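Local coordinates for DNA polymerase (Pyrobaculum calidifontis, PDB 5MDN), which probably catalyses template-directed DNA synthesis, adding deoxyribonucleotides from their triphosphates to a growing strand with release of diphosphate, at residues A[422-427]-A[536-541]; A[195-200]-A[220-225]; A[287-292]-A[632-637]; A[263-268]-A[370-375]. One frame throughout, in Å; residues are numbered along the deposited sequence.

Contact 1: A[422-427]-A[536-541]; sequences SSMYPN and AFARAI
The hydroxyl OH of Y425 makes a weak hydrogen bond to the carbonyl O of T561, while the same ring touches A538 across the contact. Its CE1 lies 4.0 Å from A538 CB, which comes at a slant. Y515 stacks on the Y425 ring. No hydrogen bond joins 422-427 to 536-541; the two segments touch through apolar groups.

M424 makes the larger part of the contact from 422-427. Its CG is anti to the backbone N (chi1 -179°), which sends the chain straight out toward helix 528-551. A bend at chi3 (70°) then turns the terminal methyl aside. M424 CE ends 3.7 Å from A538 CB. M424 CE also lies 4.2 Å above the plane of the Y425 ring, offset toward the rim. The sulfur SD of M424 meets I541 CD1 at 3.4 Å. M424 and I541 run past each other in opposite directions, and I541 CD1 is also 4.0 Å from M424 CG. Replacing M424 with an alanine would probably take the sulfur from I541 CD1 and the methyl from A538 CB, opening a gap between the two segments. I428, one turn further along helix 424-431, touches both A538 and I541 and extends the interface. I585 touches M424 from a loop.

The residues S422 to N427 follow D420 at the end of strand 416-420. The order Asp-Phe-Ser-Ser-Met-Tyr-Pro matches motif A of family B polymerases. T561 lies in the Asp-Thr-Asp turn of motif C, so Y425 links the two motifs, and the helix pair is part of the polymerase region built around the palm.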
loop_
_atom_site.group_PDB
_atom_site.type_symbol
_atom_site.label_atom_id
_atom_site.label_comp_id
_atom_site.label_asym_id
_atom_site.label_seq_id
_atom_site.Cartn_x
_atom_site.Cartn_y
_atom_site.Cartn_z
ATOM N N SER A 422 -18.042 -6.154 -4.906
ATOM C CA SER A 422 -16.771 -6.858 -4.746
ATOM C C SER A 422 -16.950 -8.254 -4.157
ATOM O O SER A 422 -16.171 -9.159 -4.474
ATOM C CB SER A 422 -15.825 -6.035 -3.875
ATOM O OG SER A 422 -15.432 -4.842 -4.535
ATOM N N SER A 423 -17.961 -8.454 -3.308
ATOM C CA SER A 423 -18.207 -9.774 -2.738
ATOM C C SER A 423 -18.722 -10.775 -3.763
ATOM O O SER A 423 -18.882 -11.954 -3.428
ATOM C CB SER A 423 -19.199 -9.669 -1.577
ATOM O OG SER A 423 -18.754 -8.746 -0.601
ATOM N N MET A 424 -18.990 -10.331 -4.991
ATOM C CA MET A 424 -19.459 -11.231 -6.041
ATOM C C MET A 424 -18.425 -12.299 -6.380
ATOM O O MET A 424 -18.778 -13.459 -6.624
ATOM C CB MET A 424 -19.814 -10.411 -7.279
ATOM C CG MET A 424 -20.340 -11.192 -8.462
ATOM S SD MET A 424 -20.998 -10.043 -9.680
ATOM C CE MET A 424 -19.487 -9.277 -10.250
ATOM N N TYR A 425 -17.146 -11.928 -6.409
ATOM C CA TYR A 425 -16.093 -12.799 -6.919
ATOM C C TYR A 425 -15.831 -14.006 -6.020
ATOM O O TYR A 425 -15.679 -15.122 -6.537
ATOM C CB TYR A 425 -14.810 -12.000 -7.135
ATOM C CG TYR A 425 -14.981 -10.909 -8.155
ATOM C CD1 TYR A 425 -15.020 -11.206 -9.510
ATOM C CD2 TYR A 425 -15.128 -9.585 -7.766
ATOM C CE1 TYR A 425 -15.186 -10.216 -10.449
ATOM C CE2 TYR A 425 -15.296 -8.588 -8.696
ATOM C CZ TYR A 425 -15.323 -8.911 -10.035
ATOM O OH TYR A 425 -15.488 -7.917 -10.962
ATOM N N PRO A 426 -15.749 -13.853 -4.691
ATOM C CA PRO A 426 -15.695 -15.064 -3.853
ATOM C C PRO A 426 -16.907 -15.959 -4.033
ATOM O O PRO A 426 -16.762 -17.186 -4.104
ATOM C CB PRO A 426 -15.605 -14.500 -2.428
ATOM C CG PRO A 426 -14.984 -13.167 -2.597
ATOM C CD PRO A 426 -15.537 -12.634 -3.885
ATOM N N ASN A 427 -18.107 -15.372 -4.103
ATOM C CA ASN A 427 -19.319 -16.149 -4.348
ATOM C C ASN A 427 -19.200 -16.977 -5.622
ATOM O O ASN A 427 -19.472 -18.182 -5.621
ATOM C CB ASN A 427 -20.530 -15.219 -4.435
ATOM C CG ASN A 427 -21.412 -15.291 -3.208
ATOM O OD1 ASN A 427 -20.928 -15.253 -2.075
ATOM N ND2 ASN A 427 -22.717 -15.407 -3.425
ATOM N N ALA A 536 -16.508 -14.150 -16.853
ATOM C CA ALA A 536 -17.671 -14.500 -17.661
ATOM C C ALA A 536 -18.887 -14.771 -16.788
ATOM O O ALA A 536 -20.000 -14.342 -17.114
ATOM C CB ALA A 536 -17.359 -15.711 -18.540
ATOM N N PHE A 537 -18.698 -15.487 -15.676
ATOM C CA PHE A 537 -19.765 -15.594 -14.686
ATOM C C PHE A 537 -20.145 -14.221 -14.148
ATOM O O PHE A 537 -21.331 -13.924 -13.973
ATOM C CB PHE A 537 -19.344 -16.518 -13.543
ATOM C CG PHE A 537 -19.608 -17.975 -13.804
ATOM C CD1 PHE A 537 -20.902 -18.472 -13.790
ATOM C CD2 PHE A 537 -18.562 -18.854 -14.040
ATOM C CE1 PHE A 537 -21.150 -19.814 -14.019
ATOM C CE2 PHE A 537 -18.803 -20.197 -14.271
ATOM C CZ PHE A 537 -20.098 -20.678 -14.260
ATOM N N ALA A 538 -19.149 -13.368 -13.896
ATOM C CA ALA A 538 -19.414 -12.045 -13.340
ATOM C C ALA A 538 -20.187 -11.173 -14.321
ATOM O O ALA A 538 -21.142 -10.488 -13.935
ATOM C CB ALA A 538 -18.104 -11.369 -12.943
ATOM N N ARG A 539 -19.777 -11.170 -15.590
ATOM C CA ARG A 539 -20.463 -10.358 -16.587
ATOM C C ARG A 539 -21.910 -10.805 -16.765
ATOM O O ARG A 539 -22.809 -9.973 -16.927
ATOM C CB ARG A 539 -19.708 -10.420 -17.915
ATOM C CG ARG A 539 -20.352 -9.632 -19.044
ATOM C CD ARG A 539 -19.586 -9.805 -20.347
ATOM N NE ARG A 539 -18.212 -9.322 -20.243
ATOM C CZ ARG A 539 -17.842 -8.068 -20.479
ATOM N NH1 ARG A 539 -18.744 -7.164 -20.835
ATOM N NH2 ARG A 539 -16.569 -7.715 -20.358
ATOM N N ALA A 540 -22.155 -12.119 -16.724
ATOM C CA ALA A 540 -23.485 -12.641 -17.028
ATOM C C ALA A 540 -24.529 -12.175 -16.020
ATOM O O ALA A 540 -25.635 -11.773 -16.406
ATOM C CB ALA A 540 -23.444 -14.168 -17.085
ATOM N N ILE A 541 -24.205 -12.208 -14.722
ATOM C CA ILE A 541 -25.192 -11.831 -13.712
ATOM C C ILE A 541 -25.229 -10.332 -13.459
ATOM O O ILE A 541 -26.189 -9.846 -12.839
ATOM C CB ILE A 541 -24.976 -12.562 -12.370
ATOM C CG1 ILE A 541 -23.946 -11.835 -11.501
ATOM C CG2 ILE A 541 -24.568 -14.011 -12.614
ATOM C CD1 ILE A 541 -22.548 -12.358 -11.649
#

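Contact 2: A[195-200]-A[220-225]; sequences DGREEV and KEFDPD
F222, on the last turn of helix 209-222, packs against D195 and R197 in the turn between the antiparallel strands 186-193 and 198-202. This is the RNase H-like exonuclease domain, where the helix end meets a β-hairpin of the central sheet.

The aromatic contacts are made at the ring edge. F222 CG is anti to the backbone N (chi1 176°), and F222 CE1 reaches 3.4 Å from D195 OD2, with the carboxylate and ring planes 84° apart. R197 presents a face of its guanidinium to the same ring's edge. F222 CD1 sits 3.8 Å above the R197 guanidinium plane, near its rim, so this is not a cation-pi stack over the phenyl face. F222 also touches L166 and T193. With an alanine here, D195 and R197 would probably lose the ring edge they meet, and L166 would lose a neighbour.

Hydrogen bonds also hold the turn: the backbone N atoms of G196 and R197 both bond to T193 OG1.

Charge adds to this. E221 is a more distant opposite charge, with its OE2 6.1 Å from R197 NH1. The salt bridge within the turn runs from R197 NH2 to D195 OD2 at 3.5 Å.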
loop_
_atom_site.group_PDB
_atom_site.type_symbol
_atom_site.label_atom_id
_atom_site.label_comp_id
_atom_site.label_asym_id
_atom_site.label_seq_id
_atom_site.Cartn_x
_atom_site.Cartn_y
_atom_site.Cartn_z
ATOM N N ASP A 195 1.058 8.197 24.809
ATOM C CA ASP A 195 0.906 8.732 26.159
ATOM C C ASP A 195 0.303 10.131 26.131
ATOM O O ASP A 195 -0.607 10.445 26.906
ATOM C CB ASP A 195 2.256 8.745 26.878
ATOM C CG ASP A 195 2.683 7.370 27.350
ATOM O OD1 ASP A 195 1.872 6.424 27.247
ATOM O OD2 ASP A 195 3.831 7.239 27.827
ATOM N N GLY A 196 0.800 10.985 25.237
ATOM C CA GLY A 196 0.380 12.370 25.199
ATOM C C GLY A 196 1.545 13.334 25.121
ATOM O O GLY A 196 1.351 14.555 25.142
ATOM N N ARG A 197 2.762 12.802 25.038
ATOM C CA ARG A 197 3.949 13.640 24.973
ATOM C C ARG A 197 4.159 14.182 23.564
ATOM O O ARG A 197 3.832 13.533 22.565
ATOM C CB ARG A 197 5.197 12.861 25.395
ATOM C CG ARG A 197 5.128 12.195 26.761
ATOM C CD ARG A 197 6.454 11.507 27.057
ATOM N NE ARG A 197 6.305 10.270 27.815
ATOM C CZ ARG A 197 7.289 9.397 28.008
ATOM N NH1 ARG A 197 8.492 9.627 27.499
ATOM N NH2 ARG A 197 7.073 8.294 28.713
ATOM N N GLU A 198 4.718 15.391 23.496
ATOM C CA GLU A 198 5.247 15.942 22.258
ATOM C C GLU A 198 6.541 16.682 22.554
ATOM O O GLU A 198 6.650 17.364 23.576
ATOM C CB GLU A 198 4.269 16.920 21.591
ATOM C CG GLU A 198 2.836 16.443 21.450
ATOM C CD GLU A 198 1.977 17.446 20.700
ATOM O OE1 GLU A 198 2.551 18.354 20.062
ATOM O OE2 GLU A 198 0.735 17.332 20.749
ATOM N N GLU A 199 7.507 16.564 21.646
ATOM C CA GLU A 199 8.758 17.305 21.737
ATOM C C GLU A 199 9.299 17.538 20.335
ATOM O O GLU A 199 9.070 16.742 19.421
ATOM C CB GLU A 199 9.821 16.596 22.591
ATOM C CG GLU A 199 9.609 16.716 24.092
ATOM C CD GLU A 199 10.827 16.296 24.890
ATOM O OE1 GLU A 199 11.852 15.941 24.271
ATOM O OE2 GLU A 199 10.759 16.327 26.137
ATOM N N VAL A 200 10.017 18.647 20.181
ATOM C CA VAL A 200 10.652 19.021 18.923
ATOM C C VAL A 200 12.120 19.297 19.207
ATOM O O VAL A 200 12.444 20.175 20.016
ATOM C CB VAL A 200 9.990 20.249 18.279
ATOM C CG1 VAL A 200 10.503 20.436 16.859
ATOM C CG2 VAL A 200 8.480 20.104 18.293
ATOM N N LYS A 220 14.626 5.409 22.903
ATOM C CA LYS A 220 15.060 4.502 23.959
ATOM C C LYS A 220 14.355 4.810 25.276
ATOM O O LYS A 220 14.072 3.895 26.060
ATOM C CB LYS A 220 16.578 4.590 24.131
ATOM C CG LYS A 220 17.376 4.161 22.909
ATOM C CD LYS A 220 18.861 4.094 23.226
ATOM C CE LYS A 220 19.401 5.457 23.620
ATOM N NZ LYS A 220 20.880 5.439 23.795
ATOM N N GLU A 221 14.065 6.086 25.527
ATOM C CA GLU A 221 13.421 6.486 26.773
ATOM C C GLU A 221 11.966 6.027 26.795
ATOM O O GLU A 221 11.500 5.439 27.777
ATOM C CB GLU A 221 13.510 8.011 26.921
ATOM C CG GLU A 221 13.082 8.597 28.258
ATOM C CD GLU A 221 14.007 8.161 29.380
ATOM O OE1 GLU A 221 15.203 7.929 29.092
ATOM O OE2 GLU A 221 13.550 8.055 30.538
ATOM N N PHE A 222 11.236 6.285 25.705
ATOM C CA PHE A 222 9.824 5.925 25.612
ATOM C C PHE A 222 9.624 4.433 25.354
ATOM O O PHE A 222 8.659 3.842 25.853
ATOM C CB PHE A 222 9.158 6.756 24.514
ATOM C CG PHE A 222 7.721 6.400 24.258
ATOM C CD1 PHE A 222 6.794 6.402 25.288
ATOM C CD2 PHE A 222 7.294 6.078 22.980
ATOM C CE1 PHE A 222 5.472 6.079 25.048
ATOM C CE2 PHE A 222 5.975 5.755 22.737
ATOM C CZ PHE A 222 5.063 5.757 23.770
ATOM N N ASP A 223 10.516 3.814 24.569
ATOM C CA ASP A 223 10.440 2.406 24.182
ATOM C C ASP A 223 9.139 2.117 23.441
ATOM O O ASP A 223 8.270 1.407 23.965
ATOM C CB ASP A 223 10.567 1.487 25.404
ATOM C CG ASP A 223 10.746 0.029 25.021
ATOM O OD1 ASP A 223 11.159 -0.235 23.872
ATOM O OD2 ASP A 223 10.473 -0.853 25.864
ATOM N N PRO A 224 8.959 2.648 22.234
ATOM C CA PRO A 224 7.710 2.412 21.508
ATOM C C PRO A 224 7.657 1.025 20.893
ATOM O O PRO A 224 8.676 0.435 20.522
ATOM C CB PRO A 224 7.735 3.492 20.420
ATOM C CG PRO A 224 9.184 3.670 20.135
ATOM C CD PRO A 224 9.890 3.491 21.461
ATOM N N ASP A 225 6.435 0.504 20.786
ATOM C CA ASP A 225 6.201 -0.757 20.095
ATOM C C ASP A 225 5.973 -0.552 18.603
ATOM O O ASP A 225 6.382 -1.389 17.791
ATOM C CB ASP A 225 5.002 -1.480 20.712
ATOM C CG ASP A 225 5.167 -1.716 22.201
ATOM O OD1 ASP A 225 6.138 -2.399 22.593
ATOM O OD2 ASP A 225 4.324 -1.223 22.982
#

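Contact 3: A[287-292]-A[632-637]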
loop_
_atom_site.group_PDB
_atom_site.type_symbol
_atom_site.label_atom_id
_atom_site.label_comp_id
_atom_site.label_asym_id
_atom_site.label_seq_id
_atom_site.Cartn_x
_atom_site.Cartn_y
_atom_site.Cartn_z
ATOM N N GLU A 287 -9.280 7.257 -4.126
ATOM C CA GLU A 287 -10.110 8.456 -4.068
ATOM C C GLU A 287 -9.308 9.747 -3.922
ATOM O O GLU A 287 -9.813 10.813 -4.290
ATOM C CB GLU A 287 -11.101 8.349 -2.904
ATOM C CG GLU A 287 -11.885 7.047 -2.856
ATOM C CD GLU A 287 -11.519 6.202 -1.649
ATOM O OE1 GLU A 287 -10.371 5.717 -1.588
ATOM O OE2 GLU A 287 -12.374 6.033 -0.755
ATOM N N ILE A 288 -8.082 9.681 -3.399
ATOM C CA ILE A 288 -7.443 10.874 -2.850
ATOM C C ILE A 288 -6.770 11.706 -3.941
ATOM O O ILE A 288 -6.789 12.941 -3.890
ATOM C CB ILE A 288 -6.448 10.468 -1.749
ATOM C CG1 ILE A 288 -7.143 9.625 -0.672
ATOM C CG2 ILE A 288 -5.788 11.702 -1.146
ATOM C CD1 ILE A 288 -7.561 10.403 0.560
ATOM N N LYS A 289 -6.145 11.045 -4.922
ATOM C CA LYS A 289 -5.637 11.664 -6.148
ATOM C C LYS A 289 -4.363 12.487 -5.949
ATOM O O LYS A 289 -3.633 12.734 -6.916
ATOM C CB LYS A 289 -6.731 12.522 -6.802
ATOM C CG LYS A 289 -6.380 13.986 -7.033
ATOM C CD LYS A 289 -6.410 14.321 -8.515
ATOM C CE LYS A 289 -5.888 15.723 -8.773
ATOM N NZ LYS A 289 -5.888 16.061 -10.223
ATOM N N VAL A 290 -4.054 12.887 -4.715
ATOM C CA VAL A 290 -2.879 13.721 -4.481
ATOM C C VAL A 290 -1.993 13.107 -3.401
ATOM O O VAL A 290 -0.784 12.944 -3.602
ATOM C CB VAL A 290 -3.284 15.162 -4.118
ATOM C CG1 VAL A 290 -4.469 15.165 -3.160
ATOM C CG2 VAL A 290 -2.096 15.910 -3.529
ATOM N N LYS A 291 -2.582 12.785 -2.245
ATOM C CA LYS A 291 -1.963 11.935 -1.225
ATOM C C LYS A 291 -0.803 12.615 -0.498
ATOM O O LYS A 291 0.159 11.951 -0.108
ATOM C CB LYS A 291 -1.508 10.597 -1.817
ATOM C CG LYS A 291 -2.632 9.810 -2.464
ATOM C CD LYS A 291 -2.138 8.502 -3.046
ATOM C CE LYS A 291 -3.303 7.643 -3.512
ATOM N NZ LYS A 291 -3.945 8.197 -4.738
ATOM N N THR A 292 -0.867 13.929 -0.308
ATOM C CA THR A 292 0.025 14.569 0.650
ATOM C C THR A 292 -0.549 14.430 2.058
ATOM O O THR A 292 -1.751 14.227 2.246
ATOM C CB THR A 292 0.240 16.045 0.310
ATOM O OG1 THR A 292 -1.012 16.738 0.347
ATOM C CG2 THR A 292 0.861 16.190 -1.073
ATOM N N GLU A 632 -4.198 23.999 -8.792
ATOM C CA GLU A 632 -5.235 24.719 -8.059
ATOM C C GLU A 632 -6.450 24.993 -8.939
ATOM O O GLU A 632 -7.594 24.856 -8.487
ATOM C CB GLU A 632 -4.664 26.029 -7.512
ATOM C CG GLU A 632 -5.593 26.794 -6.578
ATOM C CD GLU A 632 -5.934 26.012 -5.324
ATOM O OE1 GLU A 632 -5.067 25.246 -4.848
ATOM O OE2 GLU A 632 -7.064 26.167 -4.812
ATOM N N VAL A 633 -6.225 25.385 -10.196
ATOM C CA VAL A 633 -7.343 25.670 -11.094
ATOM C C VAL A 633 -7.947 24.406 -11.697
ATOM O O VAL A 633 -9.057 24.468 -12.239
ATOM C CB VAL A 633 -6.952 26.665 -12.200
ATOM C CG1 VAL A 633 -6.530 27.994 -11.585
ATOM C CG2 VAL A 633 -5.864 26.099 -13.087
ATOM N N GLN A 634 -7.259 23.261 -11.635
ATOM C CA GLN A 634 -7.922 22.012 -12.002
ATOM C C GLN A 634 -8.929 21.611 -10.938
ATOM O O GLN A 634 -10.058 21.219 -11.253
ATOM C CB GLN A 634 -6.926 20.876 -12.194
ATOM C CG GLN A 634 -7.471 19.787 -13.097
ATOM C CD GLN A 634 -6.497 18.645 -13.301
ATOM O OE1 GLN A 634 -5.593 18.422 -12.491
ATOM N NE2 GLN A 634 -6.678 17.912 -14.390
ATOM N N LEU A 635 -8.537 21.703 -9.669
ATOM C CA LEU A 635 -9.508 21.813 -8.588
ATOM C C LEU A 635 -10.261 23.131 -8.759
ATOM O O LEU A 635 -10.068 23.825 -9.762
ATOM C CB LEU A 635 -8.817 21.731 -7.220
ATOM C CG LEU A 635 -8.522 20.338 -6.644
ATOM C CD1 LEU A 635 -7.560 19.554 -7.535
ATOM C CD2 LEU A 635 -7.954 20.448 -5.239
ATOM N N ASN A 636 -11.134 23.484 -7.817
ATOM C CA ASN A 636 -11.975 24.672 -7.963
ATOM C C ASN A 636 -12.914 24.511 -9.156
ATOM O O ASN A 636 -14.136 24.504 -8.985
ATOM C CB ASN A 636 -11.131 25.946 -8.115
ATOM C CG ASN A 636 -10.846 26.622 -6.790
ATOM O OD1 ASN A 636 -11.621 27.457 -6.323
ATOM N ND2 ASN A 636 -9.719 26.273 -6.180
ATOM N N VAL A 637 -12.351 24.380 -10.366
ATOM C CA VAL A 637 -13.160 24.090 -11.552
ATOM C C VAL A 637 -14.000 22.839 -11.326
ATOM O O VAL A 637 -15.216 22.833 -11.552
ATOM C CB VAL A 637 -12.267 23.950 -12.799
ATOM C CG1 VAL A 637 -12.986 23.159 -13.886
ATOM C CG2 VAL A 637 -11.882 25.324 -13.328
#
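K289 and Q634 make the polar link of this contact. K289 NZ gives a weak hydrogen bond to Q634 OE1, 3.3 Å away. The two side chains cross at a slant, and the approach is made by their end groups.

The closer side is that of Q634, which is buried. Its CG is anti to the backbone N (chi1 -156°), and the chain is extended beyond CG. The amide is thereby carried away from helix 628-643 toward the lysine. W626, R757 and I758 also touch this side chain, so the amide oxygen that meets the ammonium group belongs to a well-covered residue. K289 reaches it by a bend at chi2 (118°), after which the chain runs straight to NZ.

The outer side is looser. L635 is exposed to solvent, and its CD1 comes no nearer than 4.4 Å to K289 CE. The backbones stay well apart, with 11.1 Å between K289 CA and L635 CA. The contact therefore depends on one long lysine bridging the distance, and its single polar bond is a weak one.

The loop 287-292 comes from the exonuclease domain. T292 is the N-cap of helix 293-299, and I288 lies against that helix. E287 makes a salt bridge to K591, and its backbone is hydrogen-bonded to I616 of strand 614-617, which K289 also touches. On the other side, helix 628-643 belongs to the C-terminal helical region, probably the thumb. There V633, N636 and V637 pack on Y657 of the neighbouring helix 647-666.

Contact 4: A[263-268]-A[370-375]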
loop_
_atom_site.group_PDB
_atom_site.type_symbol
_atom_site.label_atom_id
_atom_site.label_comp_id
_atom_site.label_asym_id
_atom_site.label_seq_id
_atom_site.Cartn_x
_atom_site.Cartn_y
_atom_site.Cartn_z
ATOM N N SER A 263 14.967 -3.147 4.209
ATOM C CA SER A 263 14.651 -4.547 3.960
ATOM C C SER A 263 13.662 -4.721 2.811
ATOM O O SER A 263 13.630 -3.914 1.876
ATOM C CB SER A 263 14.103 -5.194 5.233
ATOM O OG SER A 263 13.788 -6.559 5.015
ATOM N N VAL A 264 12.856 -5.784 2.882
ATOM C CA VAL A 264 11.997 -6.156 1.767
ATOM C C VAL A 264 10.935 -5.084 1.515
ATOM O O VAL A 264 10.528 -4.346 2.425
ATOM C CB VAL A 264 11.359 -7.531 2.037
ATOM C CG1 VAL A 264 10.368 -7.451 3.193
ATOM C CG2 VAL A 264 10.703 -8.089 0.779
ATOM N N TYR A 265 10.495 -4.993 0.258
ATOM C CA TYR A 265 9.558 -3.990 -0.244
ATOM C C TYR A 265 10.068 -2.565 -0.070
ATOM O O TYR A 265 9.288 -1.614 -0.195
ATOM C CB TYR A 265 8.175 -4.112 0.411
ATOM C CG TYR A 265 7.686 -5.526 0.601
ATOM C CD1 TYR A 265 7.454 -6.357 -0.487
ATOM C CD2 TYR A 265 7.426 -6.023 1.871
ATOM C CE1 TYR A 265 6.998 -7.648 -0.313
ATOM C CE2 TYR A 265 6.969 -7.309 2.056
ATOM C CZ TYR A 265 6.756 -8.118 0.961
ATOM O OH TYR A 265 6.299 -9.403 1.148
ATOM N N GLY A 266 11.356 -2.390 0.210
ATOM C CA GLY A 266 11.864 -1.083 0.562
ATOM C C GLY A 266 11.480 -0.602 1.941
ATOM O O GLY A 266 11.774 0.547 2.283
ATOM N N HIS A 267 10.829 -1.441 2.745
ATOM C CA HIS A 267 10.509 -1.057 4.110
ATOM C C HIS A 267 11.773 -1.074 4.964
ATOM O O HIS A 267 12.762 -1.741 4.646
ATOM C CB HIS A 267 9.448 -1.986 4.703
ATOM C CG HIS A 267 10.007 -3.100 5.535
ATOM N ND1 HIS A 267 10.373 -4.318 5.003
ATOM C CD2 HIS A 267 10.245 -3.186 6.866
ATOM C CE1 HIS A 267 10.819 -5.103 5.968
ATOM N NE2 HIS A 267 10.753 -4.439 7.108
ATOM N N TRP A 268 11.733 -0.325 6.060
ATOM C CA TRP A 268 12.873 -0.192 6.956
ATOM C C TRP A 268 12.585 -0.940 8.248
ATOM O O TRP A 268 11.593 -0.654 8.928
ATOM C CB TRP A 268 13.187 1.278 7.231
ATOM C CG TRP A 268 13.971 1.904 6.126
ATOM C CD1 TRP A 268 13.508 2.268 4.894
ATOM C CD2 TRP A 268 15.370 2.207 6.136
ATOM N NE1 TRP A 268 14.531 2.796 4.143
ATOM C CE2 TRP A 268 15.685 2.768 4.882
ATOM C CE3 TRP A 268 16.387 2.067 7.085
ATOM C CZ2 TRP A 268 16.971 3.187 4.555
ATOM C CZ3 TRP A 268 17.663 2.483 6.758
ATOM C CH2 TRP A 268 17.944 3.036 5.504
ATOM N N VAL A 370 -0.960 -5.530 -2.791
ATOM C CA VAL A 370 -2.167 -6.300 -2.492
ATOM C C VAL A 370 -1.986 -7.759 -2.894
ATOM O O VAL A 370 -2.318 -8.677 -2.133
ATOM C CB VAL A 370 -3.391 -5.668 -3.177
ATOM C CG1 VAL A 370 -4.643 -6.465 -2.858
ATOM C CG2 VAL A 370 -3.544 -4.219 -2.738
ATOM N N GLY A 371 -1.456 -7.994 -4.098
ATOM C CA GLY A 371 -1.208 -9.358 -4.534
ATOM C C GLY A 371 -0.116 -10.028 -3.729
ATOM O O GLY A 371 -0.202 -11.217 -3.415
ATOM N N ASN A 372 0.934 -9.282 -3.398
ATOM C CA ASN A 372 1.959 -9.838 -2.529
ATOM C C ASN A 372 1.377 -10.207 -1.162
ATOM O O ASN A 372 1.724 -11.250 -0.599
ATOM C CB ASN A 372 3.144 -8.866 -2.428
ATOM C CG ASN A 372 4.338 -9.467 -1.704
ATOM O OD1 ASN A 372 5.327 -9.895 -2.302
ATOM N ND2 ASN A 372 4.249 -9.476 -0.392
ATOM N N ARG A 373 0.468 -9.384 -0.629
ATOM C CA ARG A 373 -0.163 -9.695 0.655
ATOM C C ARG A 373 -1.015 -10.960 0.564
ATOM O O ARG A 373 -0.995 -11.801 1.471
ATOM C CB ARG A 373 -1.004 -8.501 1.118
ATOM C CG ARG A 373 -1.330 -8.473 2.602
ATOM C CD ARG A 373 -2.188 -7.262 2.943
ATOM N NE ARG A 373 -1.523 -5.998 2.623
ATOM C CZ ARG A 373 -2.023 -5.080 1.803
ATOM N NH1 ARG A 373 -3.197 -5.281 1.222
ATOM N NH2 ARG A 373 -1.357 -3.955 1.567
ATOM N N VAL A 374 -1.782 -11.105 -0.522
ATOM C CA VAL A 374 -2.654 -12.268 -0.684
ATOM C C VAL A 374 -1.830 -13.538 -0.864
ATOM O O VAL A 374 -2.192 -14.607 -0.358
ATOM C CB VAL A 374 -3.603 -12.040 -1.877
ATOM C CG1 VAL A 374 -4.312 -13.328 -2.278
ATOM C CG2 VAL A 374 -4.607 -10.949 -1.558
ATOM N N GLU A 375 -0.700 -13.438 -1.567
ATOM C CA GLU A 375 0.112 -14.621 -1.827
ATOM C C GLU A 375 0.752 -15.165 -0.555
ATOM O O GLU A 375 0.920 -16.382 -0.422
ATOM C CB GLU A 375 1.171 -14.297 -2.876
ATOM C CG GLU A 375 1.739 -15.510 -3.567
ATOM C CD GLU A 375 2.378 -15.159 -4.893
ATOM O OE1 GLU A 375 3.449 -14.516 -4.889
ATOM O OE2 GLU A 375 1.805 -15.520 -5.942
#
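Y265 and N372 meet through a hydrogen bond. N372 ND2 donates to Y265 OH over 2.6 Å. The bond is bent, with an N-H...O angle of 144°, and the hydroxyl lies 23° out of the amide plane. Ring and amide planes are nearly perpendicular. The same hydroxyl is hydrogen-bonded to R114 NH2 and weakly to W376 NE1, so several donors fix the end of the tyrosine. N372 CG is anti to its own N (chi1 -172°), which points the amide from helix 370-384 at the tyrosine.

Apolar contact comes from V264, whose CG2 sits 3.7 Å above the centre of the Y265 ring.

The loop 263-268 joins the short strands 261-262 and 268-269 of the exonuclease domain, consistent with the β-hairpin this domain carries in family B polymerases. Y265 at its turn reaches the polymerase region.

Backbone and side-chain hydrogen bonds hold the turn. S263 N bonds to H267 O at 2.7 Å, and V264 O accepts from both H267 N and H267 ND1. H267 ND1 is 2.6 Å from V264 O and lies in the carbonyl plane on a lone pair, with V264 O at the edge of the imidazole, near its plane. H267 also touches D363, a magnesium ligand whose side chain is about 7 Å from that of Y265.

In the fold
Contact 2 closes first along the chain, within the exonuclease domain. Contacts 4 and 3 then open in that domain and close in the polymerase part, and their segments alternate. Contact 1 is nested within the loop closed by contact 3 and stays in the polymerase part. Contacts 1 and 2 lie on opposite sides of the chain's centre, with centres 48 Å apart. Contact 4 is nearest the middle, with its centre 28 Å from that of each other contact. No two contacts touch. Contacts 3 and 4 thus tie the exonuclease domain to the polymerase part at two separate places, while contact 1 joins two helices of the polymerase part, and contact 2 joins a helix end to a hairpin turn within the exonuclease domain.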